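Side-chain contacts in endonuclease PI-MtuI (Mycobacterium tuberculosis, PDB 2IMZ), which probably excises itself from a RecA precursor while joining the flanking segments, being the splicing domain of an intein of the H-int clan: residues A[8-11]-A[12-15]; A[18-21]-A[22-26]; A[150-154]-A[155-159]. The protein carries 1 engineered substitution. All blocks are in the same frame, centred on the assembly; numbering follows the deposited sequence.

Contact 1: A[8-11]-A[12-15]; sequences IFDP and VTGT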
ATOM      1  N   ILE A   8      12.185  11.494  -4.393  1.00 10.58           N
ATOM      2  CA  ILE A   8      11.308  11.662  -3.237  1.00 12.60           C
ATOM      3  C   ILE A   8      11.707  12.900  -2.443  1.00 11.65           C
ATOM      4  O   ILE A   8      12.839  13.006  -1.973  1.00 13.20           O
ATOM      5  CB  ILE A   8      11.400  10.447  -2.289  1.00 10.42           C
ATOM      6  CG1 ILE A   8      11.165   9.148  -3.066  1.00 15.09           C
ATOM      7  CG2 ILE A   8      10.381  10.590  -1.161  1.00 13.57           C
ATOM      8  CD1 ILE A   8       9.815   9.061  -3.725  1.00 16.76           C
ATOM      9  N   PHE A   9      10.768  13.826  -2.296  1.00 11.62           N
ATOM     10  CA  PHE A   9      10.997  15.074  -1.574  1.00 11.83           C
ATOM     11  C   PHE A   9      10.781  14.939  -0.067  1.00 12.06           C
ATOM     12  O   PHE A   9       9.744  14.452   0.371  1.00 11.85           O
ATOM     13  CB  PHE A   9      10.055  16.145  -2.140  1.00 13.75           C
ATOM     14  CG  PHE A   9      10.072  17.455  -1.390  1.00 14.16           C
ATOM     15  CD1 PHE A   9      11.262  18.141  -1.177  1.00 14.72           C
ATOM     16  CD2 PHE A   9       8.880  18.031  -0.956  1.00 14.06           C
ATOM     17  CE1 PHE A   9      11.264  19.389  -0.547  1.00 14.60           C
ATOM     18  CE2 PHE A   9       8.873  19.277  -0.326  1.00 12.94           C
ATOM     19  CZ  PHE A   9      10.066  19.955  -0.123  1.00 14.01           C
ATOM     20  N   ASP A  10      11.774  15.364   0.716  1.00 11.78           N
ATOM     21  CA  ASP A  10      11.679  15.339   2.177  1.00 13.66           C
ATOM     22  C   ASP A  10      11.351  16.788   2.544  1.00 14.06           C
ATOM     23  O   ASP A  10      12.217  17.659   2.482  1.00 15.15           O
ATOM     24  CB  ASP A  10      13.016  14.933   2.807  1.00 14.51           C
ATOM     25  CG  ASP A  10      12.959  14.910   4.327  1.00 14.03           C
ATOM     26  OD1 ASP A  10      12.252  15.761   4.902  1.00 14.92           O
ATOM     27  OD2 ASP A  10      13.629  14.056   4.949  1.00 14.21           O
ATOM     28  N   PRO A  11      10.090  17.060   2.919  1.00 14.06           N
ATOM     29  CA  PRO A  11       9.640  18.407   3.282  1.00 14.22           C
ATOM     30  C   PRO A  11      10.278  19.018   4.520  1.00 16.36           C
ATOM     31  O   PRO A  11      10.227  20.236   4.710  1.00 17.07           O
ATOM     32  CB  PRO A  11       8.136  18.226   3.441  1.00 14.63           C
ATOM     33  CG  PRO A  11       8.043  16.846   4.006  1.00 14.85           C
ATOM     34  CD  PRO A  11       9.004  16.081   3.119  1.00 12.01           C
ATOM     35  N   VAL A  12      10.878  18.180   5.354  1.00 15.23           N
ATOM     36  CA  VAL A  12      11.515  18.659   6.574  1.00 17.40           C
ATOM     37  C   VAL A  12      12.889  19.268   6.302  1.00 18.66           C
ATOM     38  O   VAL A  12      13.200  20.362   6.777  1.00 21.29           O
ATOM     39  CB  VAL A  12      11.665  17.522   7.595  1.00 17.39           C
ATOM     40  CG1 VAL A  12      12.381  18.032   8.848  1.00 17.94           C
ATOM     41  CG2 VAL A  12      10.300  16.971   7.952  1.00 16.43           C
ATOM     42  N   THR A  13      13.704  18.555   5.534  1.00 17.32           N
ATOM     43  CA  THR A  13      15.047  19.007   5.197  1.00 17.83           C
ATOM     44  C   THR A  13      15.084  19.790   3.892  1.00 18.91           C
ATOM     45  O   THR A  13      15.993  20.592   3.667  1.00 18.58           O
ATOM     46  CB  THR A  13      16.010  17.821   5.055  1.00 18.53           C
ATOM     47  OG1 THR A  13      15.558  16.969   3.994  1.00 17.61           O
ATOM     48  CG2 THR A  13      16.067  17.022   6.346  1.00 18.94           C
ATOM     49  N   GLY A  14      14.100  19.544   3.033  1.00 18.04           N
ATOM     50  CA  GLY A  14      14.047  20.215   1.747  1.00 17.95           C
ATOM     51  C   GLY A  14      14.853  19.458   0.705  1.00 17.15           C
ATOM     52  O   GLY A  14      14.943  19.872  -0.451  1.00 18.00           O
ATOM     53  N   THR A  15      15.437  18.338   1.123  1.00 16.42           N
ATOM     54  CA  THR A  15      16.260  17.498   0.256  1.00 16.06           C
ATOM     55  C   THR A  15      15.440  16.540  -0.603  1.00 15.28           C
ATOM     56  O   THR A  15      14.404  16.036  -0.169  1.00 13.52           O
ATOM     57  CB  THR A  15      17.245  16.646   1.097  1.00 18.63           C
ATOM     58  OG1 THR A  15      18.133  17.511   1.815  1.00 21.77           O
ATOM     59  CG2 THR A  15      18.057  15.713   0.207  1.00 18.93           C
TER

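Contact 2: A[18-21]-A[22-26]; sequences RIED and VVDGR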
ATOM      1  N   ARG A  18      16.856   9.942  -4.214  1.00 14.51           N
ATOM      2  CA  ARG A  18      16.560   8.924  -5.214  1.00 13.53           C
ATOM      3  C   ARG A  18      16.108   7.740  -4.364  1.00 12.51           C
ATOM      4  O   ARG A  18      16.774   7.369  -3.396  1.00 12.52           O
ATOM      5  CB  ARG A  18      17.802   8.559  -6.022  1.00 17.04           C
ATOM      6  CG  ARG A  18      18.317   9.691  -6.906  1.00 21.63           C
ATOM      7  CD  ARG A  18      19.424   9.199  -7.820  1.00 24.96           C
ATOM      8  NE  ARG A  18      20.457   8.499  -7.063  1.00 30.69           N
ATOM      9  CZ  ARG A  18      21.461   7.820  -7.610  1.00 33.38           C
ATOM     10  NH1 ARG A  18      21.576   7.747  -8.932  1.00 34.54           N
ATOM     11  NH2 ARG A  18      22.344   7.205  -6.834  1.00 34.13           N
ATOM     12  N   ILE A  19      14.972   7.153  -4.715  1.00 10.92           N
ATOM     13  CA  ILE A  19      14.432   6.056  -3.930  1.00 11.35           C
ATOM     14  C   ILE A  19      15.401   4.899  -3.664  1.00 11.94           C
ATOM     15  O   ILE A  19      15.394   4.330  -2.571  1.00 12.98           O
ATOM     16  CB  ILE A  19      13.121   5.515  -4.562  1.00  9.47           C
ATOM     17  CG1 ILE A  19      12.398   4.621  -3.550  1.00 11.64           C
ATOM     18  CG2 ILE A  19      13.418   4.764  -5.859  1.00 11.21           C
ATOM     19  CD1 ILE A  19      10.924   4.381  -3.878  1.00 10.96           C
ATOM     20  N   GLU A  20      16.245   4.556  -4.635  1.00 14.04           N
ATOM     21  CA  GLU A  20      17.174   3.448  -4.422  1.00 14.39           C
ATOM     22  C   GLU A  20      18.177   3.758  -3.311  1.00 15.17           C
ATOM     23  O   GLU A  20      18.609   2.856  -2.588  1.00 16.17           O
ATOM     24  CB  GLU A  20      17.918   3.085  -5.716  1.00 14.77           C
ATOM     25  CG  GLU A  20      18.868   4.146  -6.260  1.00 15.13           C
ATOM     26  CD  GLU A  20      18.197   5.107  -7.229  1.00 18.69           C
ATOM     27  OE1 GLU A  20      18.923   5.764  -8.004  1.00 19.87           O
ATOM     28  OE2 GLU A  20      16.953   5.214  -7.214  1.00 17.22           O
ATOM     29  N   ASP A  21      18.551   5.027  -3.173  1.00 13.77           N
ATOM     30  CA  ASP A  21      19.490   5.411  -2.126  1.00 14.63           C
ATOM     31  C   ASP A  21      18.806   5.334  -0.772  1.00 14.57           C
ATOM     32  O   ASP A  21      19.419   4.964   0.234  1.00 14.78           O
ATOM     33  CB  ASP A  21      20.017   6.830  -2.352  1.00 16.02           C
ATOM     34  CG  ASP A  21      20.785   6.969  -3.649  1.00 17.55           C
ATOM     35  OD1 ASP A  21      21.354   5.962  -4.119  1.00 19.48           O
ATOM     36  OD2 ASP A  21      20.833   8.091  -4.194  1.00 20.16           O
ATOM     37  N   VAL A  22      17.525   5.692  -0.746  1.00 13.01           N
ATOM     38  CA  VAL A  22      16.759   5.643   0.487  1.00 12.04           C
ATOM     39  C   VAL A  22      16.630   4.197   0.953  1.00 12.48           C
ATOM     40  O   VAL A  22      16.780   3.905   2.138  1.00 12.54           O
ATOM     41  CB  VAL A  22      15.349   6.243   0.285  1.00 12.08           C
ATOM     42  CG1 VAL A  22      14.540   6.136   1.563  1.00 11.45           C
ATOM     43  CG2 VAL A  22      15.469   7.701  -0.129  1.00 13.39           C
ATOM     44  N   VAL A  23      16.361   3.293   0.016  1.00 12.57           N
ATOM     45  CA  VAL A  23      16.217   1.878   0.354  1.00 13.97           C
ATOM     46  C   VAL A  23      17.556   1.212   0.684  1.00 15.20           C
ATOM     47  O   VAL A  23      17.656   0.478   1.673  1.00 14.95           O
ATOM     48  CB  VAL A  23      15.526   1.099  -0.794  1.00 14.83           C
ATOM     49  CG1 VAL A  23      15.588  -0.402  -0.524  1.00 16.02           C
ATOM     50  CG2 VAL A  23      14.069   1.542  -0.912  1.00 14.10           C
ATOM     51  N   ASP A  24      18.580   1.463  -0.128  1.00 16.49           N
ATOM     52  CA  ASP A  24      19.894   0.861   0.112  1.00 19.70           C
ATOM     53  C   ASP A  24      20.472   1.274   1.462  1.00 18.55           C
ATOM     54  O   ASP A  24      21.175   0.495   2.111  1.00 20.02           O
ATOM     55  CB  ASP A  24      20.888   1.237  -0.993  1.00 22.46           C
ATOM     56  CG  ASP A  24      20.484   0.706  -2.357  1.00 28.19           C
ATOM     57  OD1 ASP A  24      19.851  -0.370  -2.426  1.00 32.64           O
ATOM     58  OD2 ASP A  24      20.815   1.362  -3.367  1.00 32.85           O
ATOM     59  N   GLY A  25      20.176   2.498   1.890  1.00 16.25           N
ATOM     60  CA  GLY A  25      20.685   2.962   3.168  1.00 16.35           C
ATOM     61  C   GLY A  25      19.659   2.951   4.286  1.00 15.75           C
ATOM     62  O   GLY A  25      19.952   3.378   5.399  1.00 16.20           O
ATOM     63  N   ARG A  26      18.454   2.465   3.994  1.00 15.58           N
ATOM     64  CA  ARG A  26      17.380   2.424   4.978  1.00 14.52           C
ATOM     65  C   ARG A  26      17.311   3.766   5.698  1.00 15.32           C
ATOM     66  O   ARG A  26      17.281   3.835   6.926  1.00 15.12           O
ATOM     67  CB  ARG A  26      17.614   1.280   5.973  1.00 15.70           C
ATOM     68  CG  ARG A  26      17.701  -0.077   5.289  1.00 17.95           C
ATOM     69  CD  ARG A  26      17.679  -1.237   6.270  1.00 22.14           C
ATOM     70  NE  ARG A  26      17.704  -2.509   5.553  1.00 26.56           N
ATOM     71  CZ  ARG A  26      17.561  -3.699   6.130  1.00 28.88           C
ATOM     72  NH1 ARG A  26      17.379  -3.790   7.440  1.00 29.43           N
ATOM     73  NH2 ARG A  26      17.596  -4.801   5.391  1.00 30.92           N
TER
HETATM   74  O   HOH W   1      22.317   3.580  -3.630  1.00 32.57           O

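Contact 3: A[150-154]-A[155-159]; sequences DLEVE and ELHTL. With ZN (zinc ion), chain C.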
ATOM      1  N   ASP A 150      10.050   0.276  -2.975  1.00 14.33           N
ATOM      2  CA  ASP A 150       8.841   0.688  -2.279  1.00 16.64           C
ATOM      3  C   ASP A 150       9.229   1.195  -0.889  1.00 15.74           C
ATOM      4  O   ASP A 150      10.279   0.829  -0.362  1.00 13.74           O
ATOM      5  CB  ASP A 150       7.886  -0.504  -2.171  1.00 22.68           C
ATOM      6  CG  ASP A 150       6.443  -0.088  -1.998  1.00 28.18           C
ATOM      7  OD1 ASP A 150       5.979   0.791  -2.758  1.00 31.46           O
ATOM      8  OD2 ASP A 150       5.764  -0.656  -1.113  1.00 33.07           O
ATOM      9  N   LEU A 151       8.387   2.045  -0.312  1.00 14.31           N
ATOM     10  CA  LEU A 151       8.642   2.601   1.016  1.00 14.21           C
ATOM     11  C   LEU A 151       7.369   2.593   1.848  1.00 15.42           C
ATOM     12  O   LEU A 151       6.274   2.738   1.307  1.00 17.92           O
ATOM     13  CB  LEU A 151       9.127   4.050   0.904  1.00 12.43           C
ATOM     14  CG  LEU A 151      10.412   4.347   0.128  1.00 15.29           C
ATOM     15  CD1 LEU A 151      10.563   5.859  -0.061  1.00 14.62           C
ATOM     16  CD2 LEU A 151      11.608   3.773   0.883  1.00 13.45           C
ATOM     17  N   GLU A 152       7.509   2.408   3.158  1.00 13.95           N
ATOM     18  CA  GLU A 152       6.357   2.463   4.048  1.00 12.80           C
ATOM     19  C   GLU A 152       6.473   3.763   4.818  1.00 12.99           C
ATOM     20  O   GLU A 152       7.516   4.054   5.410  1.00 12.46           O
ATOM     21  CB  GLU A 152       6.322   1.294   5.034  1.00 14.75           C
ATOM     22  CG  GLU A 152       5.631   0.051   4.507  1.00 17.78           C
ATOM     23  CD  GLU A 152       4.221   0.323   3.991  1.00 14.17           C
ATOM     24  OE1 GLU A 152       3.356   0.820   4.755  1.00 18.23           O
ATOM     25  OE2 GLU A 152       3.979   0.035   2.807  1.00 19.38           O
ATOM     26  N   VAL A 153       5.395   4.537   4.789  1.00 13.01           N
ATOM     27  CA  VAL A 153       5.315   5.828   5.457  1.00 13.76           C
ATOM     28  C   VAL A 153       4.387   5.699   6.653  1.00 14.10           C
ATOM     29  O   VAL A 153       3.226   5.314   6.517  1.00 13.87           O
ATOM     30  CB  VAL A 153       4.767   6.908   4.494  1.00 12.83           C
ATOM     31  CG1 VAL A 153       4.633   8.245   5.213  1.00 13.13           C
ATOM     32  CG2 VAL A 153       5.698   7.047   3.295  1.00 14.59           C
ATOM     33  N   GLU A 154       4.907   6.025   7.828  1.00 15.05           N
ATOM     34  CA  GLU A 154       4.126   5.930   9.049  1.00 16.82           C
ATOM     35  C   GLU A 154       2.751   6.591   8.979  1.00 16.80           C
ATOM     36  O   GLU A 154       2.597   7.692   8.442  1.00 14.68           O
ATOM     37  CB  GLU A 154       4.913   6.530  10.212  1.00 20.81           C
ATOM     38  CG  GLU A 154       4.118   6.639  11.498  1.00 26.20           C
ATOM     39  CD  GLU A 154       4.859   7.417  12.560  1.00 29.65           C
ATOM     40  OE1 GLU A 154       5.861   6.895  13.083  1.00 31.08           O
ATOM     41  OE2 GLU A 154       4.443   8.556  12.860  1.00 35.10           O
ATOM     42  N   GLU A 155       1.764   5.881   9.523  1.00 14.75           N
ATOM     43  CA  GLU A 155       0.376   6.327   9.625  1.00 14.93           C
ATOM     44  C   GLU A 155      -0.459   6.582   8.367  1.00 15.91           C
ATOM     45  O   GLU A 155      -1.507   5.960   8.181  1.00 15.31           O
ATOM     46  CB  GLU A 155       0.304   7.575  10.525  1.00 17.59           C
ATOM     47  CG  GLU A 155      -1.117   8.116  10.727  1.00 17.68           C
ATOM     48  CD  GLU A 155      -1.170   9.391  11.558  1.00 23.27           C
ATOM     49  OE1 GLU A 155      -0.322  10.284  11.353  1.00 23.29           O
ATOM     50  OE2 GLU A 155      -2.077   9.511  12.410  1.00 25.66           O
ATOM     51  N   LEU A 156      -0.004   7.486   7.505  1.00 13.52           N
ATOM     52  CA  LEU A 156      -0.780   7.852   6.327  1.00 13.90           C
ATOM     53  C   LEU A 156      -0.686   6.967   5.088  1.00 13.66           C
ATOM     54  O   LEU A 156      -1.558   7.028   4.226  1.00 12.50           O
ATOM     55  CB  LEU A 156      -0.486   9.309   5.969  1.00 13.09           C
ATOM     56  CG  LEU A 156      -0.791  10.248   7.146  1.00 15.96           C
ATOM     57  CD1 LEU A 156      -0.482  11.691   6.768  1.00 13.87           C
ATOM     58  CD2 LEU A 156      -2.256  10.106   7.540  1.00 14.67           C
ATOM     59  N   HIS A 157       0.363   6.160   4.992  1.00 13.19           N
ATOM     60  CA  HIS A 157       0.505   5.239   3.870  1.00 12.86           C
ATOM     61  C   HIS A 157       0.517   5.848   2.475  1.00 12.99           C
ATOM     62  O   HIS A 157       0.101   5.206   1.510  1.00 12.11           O
ATOM     63  CB  HIS A 157      -0.596   4.176   3.948  1.00 15.32           C
ATOM     64  CG  HIS A 157      -0.425   3.224   5.089  1.00 14.93           C
ATOM     65  ND1 HIS A 157       0.450   2.161   5.041  1.00 15.12           N
ATOM     66  CD2 HIS A 157      -0.973   3.206   6.329  1.00 17.74           C
ATOM     67  CE1 HIS A 157       0.437   1.531   6.204  1.00 14.92           C
ATOM     68  NE2 HIS A 157      -0.417   2.146   7.002  1.00 16.33           N
ATOM     69  N   THR A 158       0.988   7.085   2.368  1.00 10.73           N
ATOM     70  CA  THR A 158       1.085   7.755   1.075  1.00 11.79           C
ATOM     71  C   THR A 158       2.363   8.590   1.071  1.00 10.33           C
ATOM     72  O   THR A 158       2.962   8.828   2.119  1.00  9.80           O
ATOM     73  CB  THR A 158      -0.123   8.692   0.804  1.00 11.46           C
ATOM     74  OG1 THR A 158      -0.154   9.740   1.782  1.00 13.19           O
ATOM     75  CG2 THR A 158      -1.434   7.916   0.855  1.00 12.22           C
ATOM     76  N   LEU A 159       2.791   9.017  -0.110  1.00 11.11           N
ATOM     77  CA  LEU A 159       3.992   9.841  -0.221  1.00 12.25           C
ATOM     78  C   LEU A 159       4.057  10.494  -1.586  1.00 10.59           C
ATOM     79  O   LEU A 159       3.421  10.042  -2.537  1.00 10.70           O
ATOM     80  CB  LEU A 159       5.265   9.013  -0.018  1.00 12.99           C
ATOM     81  CG  LEU A 159       5.655   8.084  -1.172  1.00 12.94           C
ATOM     82  CD1 LEU A 159       7.154   7.813  -1.149  1.00 15.93           C
ATOM     83  CD2 LEU A 159       4.857   6.801  -1.062  1.00 16.36           C
TER
HETATM   84 ZN    ZN C 501       1.549   1.347   3.633  1.00 15.40          ZN
HETATM   85  O   HOH W   2       2.032   9.735  13.049  1.00 44.26           O

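Contact 1: A[8-11]-A[12-15]
Asp10 reaches over the turn to Val12 and Thr13 with one carboxylate oxygen. Its CG lies anti to the backbone N (chi1 179°), which carries OD1 over the chain ahead. There Asp10 OD1 meets Val12 N at 2.8 Å nearly along its C-O direction, an Asx turn, while the longer bond from Thr13 N (3.2 Å) arrives 65° out of the carboxylate plane. Thr13 OG1, placed between its own N and carbonyl carbon, lies 3.3 Å from Asp10 CG and accepts from Thr15 N at 3.2 Å, closing an ST turn. Gly14 N bonds Asp10 O at 2.7 Å and Asp10 N bonds Thr15 O at 2.9 Å. Asp10 stands opposite both Gly14 and Thr15 in a G1 beta bulge, and at the phi of Gly14 (87°) a side chain would press on the preceding carbonyl oxygen. The Phe9 ring has Pro11 N over the centre of one face and Gly14 O in plane at its edge, 3.7 Å from CE1. The turn closes the hairpin of strands 7-9 and 16-18. Beside it Asp10 OD2 accepts from His30 N, Phe9 and Pro11 lie on Val32 of strand 30-34, and Val12 rests on Ala42 of strand 40-52.

Contact 2: A[18-21]-A[22-26]
Val22 N, Val23 N and Gly25 N bond back to Arg18 O (3.2 Å), Ile19 O and Asp21 O in the i to i+4 pattern of a short helix, with Arg18 at the N-cap and Arg26, at positive phi, ending it in a Schellman motif. Ahead of the first turn, the Arg18 side chain folds over to grip Asp21 side-on. Arg18 NE meets Asp21 OD2 at 2.9 Å in the guanidinium plane, and NH2 bonds to both oxygens on their syn lone pairs, OD2 in that plane and OD1 30° out of it. Asp21 CG is anti to its own carbonyl carbon (chi1 -62°), which turns the carboxylate back toward the N-terminal end of the helix and the Arg18 guanidinium. Glu20 OE1 sits 3.1 Å above one face of the guanidinium, offset toward the rim, an attraction of charges without an N-H aimed at it, while its OE2 accepts from Gly5 N. In this intein splicing domain, built mostly of strands, helix 19-24 lies against the long strand 134-153: Ile19 packs on Phe149, and Val22 and Val23 on Leu151. On that apolar side, Val23 CG2, beside its own backbone N, comes 4.4 Å from Ile19 CG1 and 3.5 Å from Ile19 O. Along the polar side a water donates to Asp21 OD1 (2.6 Å) and to Asp24 OD2. The two carboxylates, OD1 of Asp21 and OD2 of Asp24, are 4.7 Å apart, so the water and the guanidinium on Asp21 probably ease their mutual repulsion.

Contact 3: A[150-154]-A[155-159]
Glu152 and His157 are swung to the same zinc by a bend at chi2 of the glutamate (-54°) and by a chi1 of -69° that places the imidazole beside the histidine's own backbone N. Between them the chain reverses after strand 134-153 through a classic gamma turn centred on Glu155, at positive phi, with Leu156 N bonded to Glu154 O at 2.8 Å. The zinc ion is bound by Glu152 OE1 at 2.2 Å and by His157 ND1 at 2.0 Å, the carboxylate and ring planes standing 49° apart. His167 NE2 of the second subunit and the modified Asn168 also belong to the metal site, so the metal joins two copies, and Lys74 of that second subunit pairs with Glu152 OE2. Val153 O lies over one face of the His157 ring and takes a weak bond from His157 N, while Val153 N bonds the aminosuccinimide at position 168, the kind of C-terminal ring that asparagine cyclisation leaves in intein splicing. On the apolar side, Leu151 CD1 meets Leu159 CD1 at 4.1 Å, the two side chains crossing at about a right angle, and Val153 CG2 touches Leu159 CB at 3.9 Å. Glu155 OE1 pairs with Arg43 and shares a water with Glu154 OE2. Thr158 O is buried with no polar partner in the model, and Val153 CG2 lies 3.5 Å from it.

Overall arrangement
From the N terminus, contact 1 closes the loop of the hairpin between strands 7-9 and 16-18. Contact 2 begins on Arg18, the last residue of strand 16-18, and runs through helix 19-24. Contact 3 comes far later, where strand 134-153 ends and the chain turns toward strand 159-161. The three run in series, neither nested nor crossing, with centres 14 to 15 Å apart. Contact 3 joins the other two: Leu159 CD1 lies 3.9 Å from Ile8 CD1 of contact 1, and Leu151 CD2 lies 3.8 Å from Val22 CG1 of contact 2. The hairpin and the helix thus each pack with apolar side chains on the strand end and loop of contact 3.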